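Local coordinates for manganese lipoxygenase (Gaeumannomyces graminis, PDB 5FX8), which oxidises linoleic and alpha-linolenic acids with molecular oxygen to 11S- and 13R-hydroperoxy fatty acids, using a catalytic manganese ion, at residues 491-505 and 521-533. Numbering follows the deposited sequence.
With NAG (2-acetamido-2-deoxy-beta-D-glucopyranose), chain K.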
# COMPACT_ATOMS: atom_id res chain seq x y z
N GLY A 491 -9.27 9.44 -0.80
CA GLY A 491 -10.51 8.93 -1.32
C GLY A 491 -11.54 8.67 -0.25
O GLY A 491 -12.24 7.67 -0.28
N VAL A 492 -11.66 9.58 0.71
CA VAL A 492 -12.64 9.47 1.77
C VAL A 492 -13.89 10.19 1.31
O VAL A 492 -13.82 11.34 0.87
CB VAL A 492 -12.07 10.06 3.07
CG1 VAL A 492 -13.10 10.08 4.19
CG2 VAL A 492 -10.90 9.25 3.47
N LEU A 493 -15.02 9.49 1.36
CA LEU A 493 -16.33 10.03 1.00
C LEU A 493 -16.90 10.85 2.14
O LEU A 493 -16.73 10.53 3.31
CB LEU A 493 -17.30 8.90 0.60
CG LEU A 493 -16.94 8.24 -0.74
CD1 LEU A 493 -17.65 6.95 -0.97
CD2 LEU A 493 -17.20 9.12 -1.91
N PRO A 494 -17.64 11.90 1.81
CA PRO A 494 -18.16 12.25 0.50
C PRO A 494 -17.33 13.24 -0.25
O PRO A 494 -17.63 13.50 -1.41
CB PRO A 494 -19.50 12.86 0.84
CG PRO A 494 -19.22 13.54 2.10
CD PRO A 494 -18.32 12.65 2.86
N LEU A 495 -16.32 13.80 0.41
CA LEU A 495 -15.53 14.85 -0.22
C LEU A 495 -14.68 14.36 -1.37
O LEU A 495 -14.31 15.16 -2.23
CB LEU A 495 -14.65 15.53 0.84
CG LEU A 495 -15.15 16.92 1.23
CD1 LEU A 495 -15.03 17.84 0.07
CD2 LEU A 495 -16.59 16.92 1.69
N HIS A 496 -14.36 13.07 -1.44
CA HIS A 496 -13.44 12.55 -2.44
C HIS A 496 -14.00 11.36 -3.19
O HIS A 496 -13.56 10.22 -2.96
CB HIS A 496 -12.12 12.12 -1.80
CG HIS A 496 -11.46 13.19 -1.01
ND1 HIS A 496 -11.61 13.30 0.35
CD2 HIS A 496 -10.61 14.18 -1.38
CE1 HIS A 496 -10.89 14.32 0.78
NE2 HIS A 496 -10.28 14.87 -0.25
N PRO A 497 -14.92 11.57 -4.12
CA PRO A 497 -15.49 10.44 -4.87
C PRO A 497 -14.67 10.04 -6.09
O PRO A 497 -14.16 10.86 -6.84
CB PRO A 497 -16.86 10.98 -5.30
CG PRO A 497 -16.64 12.41 -5.45
CD PRO A 497 -15.57 12.84 -4.47
N ALA A 498 -14.54 8.73 -6.27
CA ALA A 498 -13.86 8.22 -7.45
C ALA A 498 -14.57 8.62 -8.74
O ALA A 498 -13.92 8.83 -9.76
CB ALA A 498 -13.74 6.72 -7.37
N ALA A 499 -15.89 8.76 -8.72
CA ALA A 499 -16.62 9.17 -9.90
C ALA A 499 -17.73 10.14 -9.52
O ALA A 499 -18.22 10.13 -8.40
CB ALA A 499 -17.22 7.96 -10.62
N LEU A 500 -18.15 10.95 -10.49
CA LEU A 500 -19.33 11.79 -10.32
C LEU A 500 -20.49 11.19 -11.11
O LEU A 500 -20.32 10.76 -12.25
CB LEU A 500 -19.07 13.22 -10.78
CG LEU A 500 -17.80 13.88 -10.25
CD1 LEU A 500 -17.76 15.31 -10.73
CD2 LEU A 500 -17.76 13.83 -8.73
N TYR A 501 -21.67 11.19 -10.49
CA TYR A 501 -22.82 10.45 -10.99
C TYR A 501 -23.93 11.35 -11.49
O TYR A 501 -25.01 10.88 -11.79
CB TYR A 501 -23.32 9.49 -9.90
CG TYR A 501 -22.35 8.34 -9.63
CD1 TYR A 501 -21.31 8.49 -8.73
CD2 TYR A 501 -22.47 7.12 -10.31
CE1 TYR A 501 -20.43 7.49 -8.49
CE2 TYR A 501 -21.58 6.10 -10.07
CZ TYR A 501 -20.56 6.31 -9.16
OH TYR A 501 -19.64 5.36 -8.88
N ALA A 502 -23.67 12.64 -11.62
CA ALA A 502 -24.64 13.56 -12.15
C ALA A 502 -23.88 14.58 -12.99
O ALA A 502 -22.72 14.87 -12.71
CB ALA A 502 -25.43 14.26 -11.04
N PRO A 503 -24.51 15.11 -14.03
CA PRO A 503 -23.79 15.98 -14.96
C PRO A 503 -23.27 17.24 -14.29
O PRO A 503 -23.88 17.77 -13.36
CB PRO A 503 -24.84 16.32 -16.02
CG PRO A 503 -25.79 15.23 -15.94
CD PRO A 503 -25.87 14.83 -14.51
N ILE A 504 -22.16 17.73 -14.82
CA ILE A 504 -21.56 18.97 -14.32
C ILE A 504 -22.57 20.10 -14.47
O ILE A 504 -23.03 20.35 -15.60
CB ILE A 504 -20.27 19.30 -15.09
CG1 ILE A 504 -19.22 18.21 -14.92
CG2 ILE A 504 -19.75 20.66 -14.69
CD1 ILE A 504 -18.97 17.88 -13.53
N PRO A 505 -22.89 20.82 -13.40
CA PRO A 505 -23.89 21.90 -13.50
C PRO A 505 -23.59 22.92 -14.59
O PRO A 505 -22.44 23.13 -14.99
CB PRO A 505 -23.84 22.55 -12.12
CG PRO A 505 -23.33 21.46 -11.21
CD PRO A 505 -22.37 20.66 -12.03
N ALA A 521 -26.87 13.57 -5.50
CA ALA A 521 -27.02 13.08 -6.86
C ALA A 521 -25.70 12.99 -7.58
O ALA A 521 -25.56 12.23 -8.53
CB ALA A 521 -27.98 13.97 -7.64
N TRP A 522 -24.71 13.76 -7.16
CA TRP A 522 -23.42 13.65 -7.81
C TRP A 522 -22.59 12.54 -7.21
O TRP A 522 -21.67 12.04 -7.85
CB TRP A 522 -22.69 15.00 -7.73
CG TRP A 522 -23.22 16.04 -8.73
CD1 TRP A 522 -22.72 16.30 -9.97
CD2 TRP A 522 -24.33 16.93 -8.55
NE1 TRP A 522 -23.44 17.30 -10.58
CE2 TRP A 522 -24.44 17.70 -9.73
CE3 TRP A 522 -25.24 17.16 -7.51
CZ2 TRP A 522 -25.43 18.67 -9.90
CZ3 TRP A 522 -26.23 18.14 -7.69
CH2 TRP A 522 -26.31 18.87 -8.87
N LEU A 523 -22.94 12.10 -6.08
CA LEU A 523 -22.11 11.20 -5.30
C LEU A 523 -22.54 9.76 -5.52
O LEU A 523 -23.65 9.50 -5.97
CB LEU A 523 -22.21 11.57 -3.82
CG LEU A 523 -21.56 12.89 -3.42
CD1 LEU A 523 -21.76 13.13 -1.97
CD2 LEU A 523 -20.09 12.77 -3.70
N PRO A 524 -21.70 8.79 -5.21
CA PRO A 524 -22.13 7.40 -5.37
C PRO A 524 -23.28 7.04 -4.44
O PRO A 524 -23.48 7.65 -3.39
CB PRO A 524 -20.87 6.61 -5.02
CG PRO A 524 -20.06 7.54 -4.18
CD PRO A 524 -20.28 8.86 -4.81
N ASN A 525 -24.04 6.03 -4.83
CA ASN A 525 -25.07 5.51 -3.95
C ASN A 525 -24.43 4.57 -2.92
O ASN A 525 -23.22 4.39 -2.89
CB ASN A 525 -26.15 4.82 -4.76
CG ASN A 525 -25.64 3.62 -5.49
OD1 ASN A 525 -24.89 2.82 -4.95
ND2 ASN A 525 -26.07 3.46 -6.72
N GLU A 526 -25.25 3.94 -2.09
CA GLU A 526 -24.70 3.15 -0.99
C GLU A 526 -23.78 2.04 -1.49
O GLU A 526 -22.69 1.84 -0.96
CB GLU A 526 -25.85 2.56 -0.17
CG GLU A 526 -26.74 3.60 0.50
CD GLU A 526 -27.69 4.32 -0.45
OE1 GLU A 526 -27.77 3.98 -1.65
OE2 GLU A 526 -28.37 5.26 0.02
N ARG A 527 -24.21 1.31 -2.51
CA ARG A 527 -23.42 0.20 -3.02
C ARG A 527 -22.13 0.70 -3.66
O ARG A 527 -21.06 0.12 -3.48
CB ARG A 527 -24.26 -0.59 -4.02
CG ARG A 527 -23.48 -1.57 -4.83
CD ARG A 527 -23.79 -2.95 -4.41
NE ARG A 527 -25.16 -3.28 -4.76
CZ ARG A 527 -25.71 -4.47 -4.58
NH1 ARG A 527 -25.01 -5.46 -4.05
NH2 ARG A 527 -26.97 -4.67 -4.94
N GLN A 528 -22.23 1.79 -4.41
CA GLN A 528 -21.08 2.33 -5.10
C GLN A 528 -20.07 2.89 -4.11
O GLN A 528 -18.86 2.75 -4.31
CB GLN A 528 -21.54 3.38 -6.10
CG GLN A 528 -22.52 2.84 -7.09
CD GLN A 528 -23.21 3.90 -7.91
OE1 GLN A 528 -23.57 4.96 -7.43
NE2 GLN A 528 -23.42 3.59 -9.18
N ALA A 529 -20.57 3.51 -3.03
CA ALA A 529 -19.72 4.07 -1.99
C ALA A 529 -18.99 2.98 -1.23
O ALA A 529 -17.79 3.10 -0.95
CB ALA A 529 -20.56 4.90 -1.04
N VAL A 530 -19.70 1.91 -0.88
CA VAL A 530 -19.05 0.77 -0.26
C VAL A 530 -18.02 0.18 -1.21
O VAL A 530 -16.98 -0.33 -0.78
CB VAL A 530 -20.09 -0.28 0.17
CG1 VAL A 530 -19.44 -1.49 0.72
CG2 VAL A 530 -20.96 0.31 1.23
N GLU A 531 -18.27 0.26 -2.50
CA GLU A 531 -17.36 -0.36 -3.45
C GLU A 531 -16.11 0.48 -3.63
O GLU A 531 -15.01 -0.06 -3.86
CB GLU A 531 -18.09 -0.59 -4.77
CG GLU A 531 -17.96 -1.99 -5.34
CD GLU A 531 -18.26 -3.09 -4.33
OE1 GLU A 531 -19.45 -3.41 -4.14
OE2 GLU A 531 -17.29 -3.65 -3.75
N GLN A 532 -16.25 1.80 -3.51
CA GLN A 532 -15.08 2.66 -3.51
C GLN A 532 -14.26 2.41 -2.26
O GLN A 532 -13.06 2.10 -2.34
CB GLN A 532 -15.50 4.12 -3.65
CG GLN A 532 -14.45 5.08 -3.12
CD GLN A 532 -14.57 6.52 -3.60
OE1 GLN A 532 -15.33 6.85 -4.51
NE2 GLN A 532 -13.81 7.38 -2.97
N VAL A 533 -14.89 2.46 -1.09
CA VAL A 533 -14.10 2.23 0.11
C VAL A 533 -13.48 0.84 0.08
O VAL A 533 -12.39 0.65 0.60
CB VAL A 533 -14.94 2.49 1.38
CG1 VAL A 533 -14.08 2.34 2.59
CG2 VAL A 533 -15.43 3.87 1.36
C1 NAG K . -19.26 -8.83 -0.80
C2 NAG K . -19.12 -7.60 -1.66
C3 NAG K . -19.11 -7.99 -3.13
C4 NAG K . -18.01 -9.00 -3.38
C5 NAG K . -18.23 -10.18 -2.47
C6 NAG K . -17.14 -11.21 -2.57
C7 NAG K . -20.05 -5.37 -1.25
C8 NAG K . -21.28 -4.60 -0.92
N2 NAG K . -20.21 -6.69 -1.37
O3 NAG K . -18.84 -6.85 -3.93
O4 NAG K . -18.02 -9.41 -4.74
O5 NAG K . -18.23 -9.73 -1.11
O6 NAG K . -17.38 -12.22 -1.61
O7 NAG K . -18.98 -4.83 -1.42
O HOH W 1 -17.37 7.32 -6.40
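The buried carboxamide of Gln532 ties the second turn of helix 526-539 to the loop 491-505. With CG anti to the backbone N (chi1 158°) and the chain extended beyond it, Gln532 NE2 donates to His496 O (2.9 Å) and Gly491 O (3.1 Å), the latter from above its carbonyl plane. Gln532 OE1 accepts from Ala498 N at 2.7 Å, nearly straight, and from a water that also takes the N-H of Ala499, so four bonds fix the amide's rotation. Leu493 CD1 packs on Ala529 CB (3.6 Å). Gln528 OE1 lies over one face of the Tyr501 ring, toward its rim, with the amide and ring planes 34° apart; Gln528 OE1 accepts from Asn525 N while Asn525 OD1 takes the N-H of Gln528, a capping box at the helix start. Pro524 CB meets Tyr501 CE1. Farther along, Tyr501 N donates to Trp522 O. Ala502 CB sits 3.5 Å from the centroid of the Trp522 five-membered ring in a CH-pi contact, and Trp522 NE1 reaches Pro503 O at 2.9 Å. Leu523 CD1 meets Pro494 CB, and its CD2 meets Pro497 CG. The loop, following helix 485-490, rests on helix 268-305 through His496, Pro497, Ile504 and Pro505; helix 526-539 packs on helix 86-124 through Glu526, Arg527 and Val530.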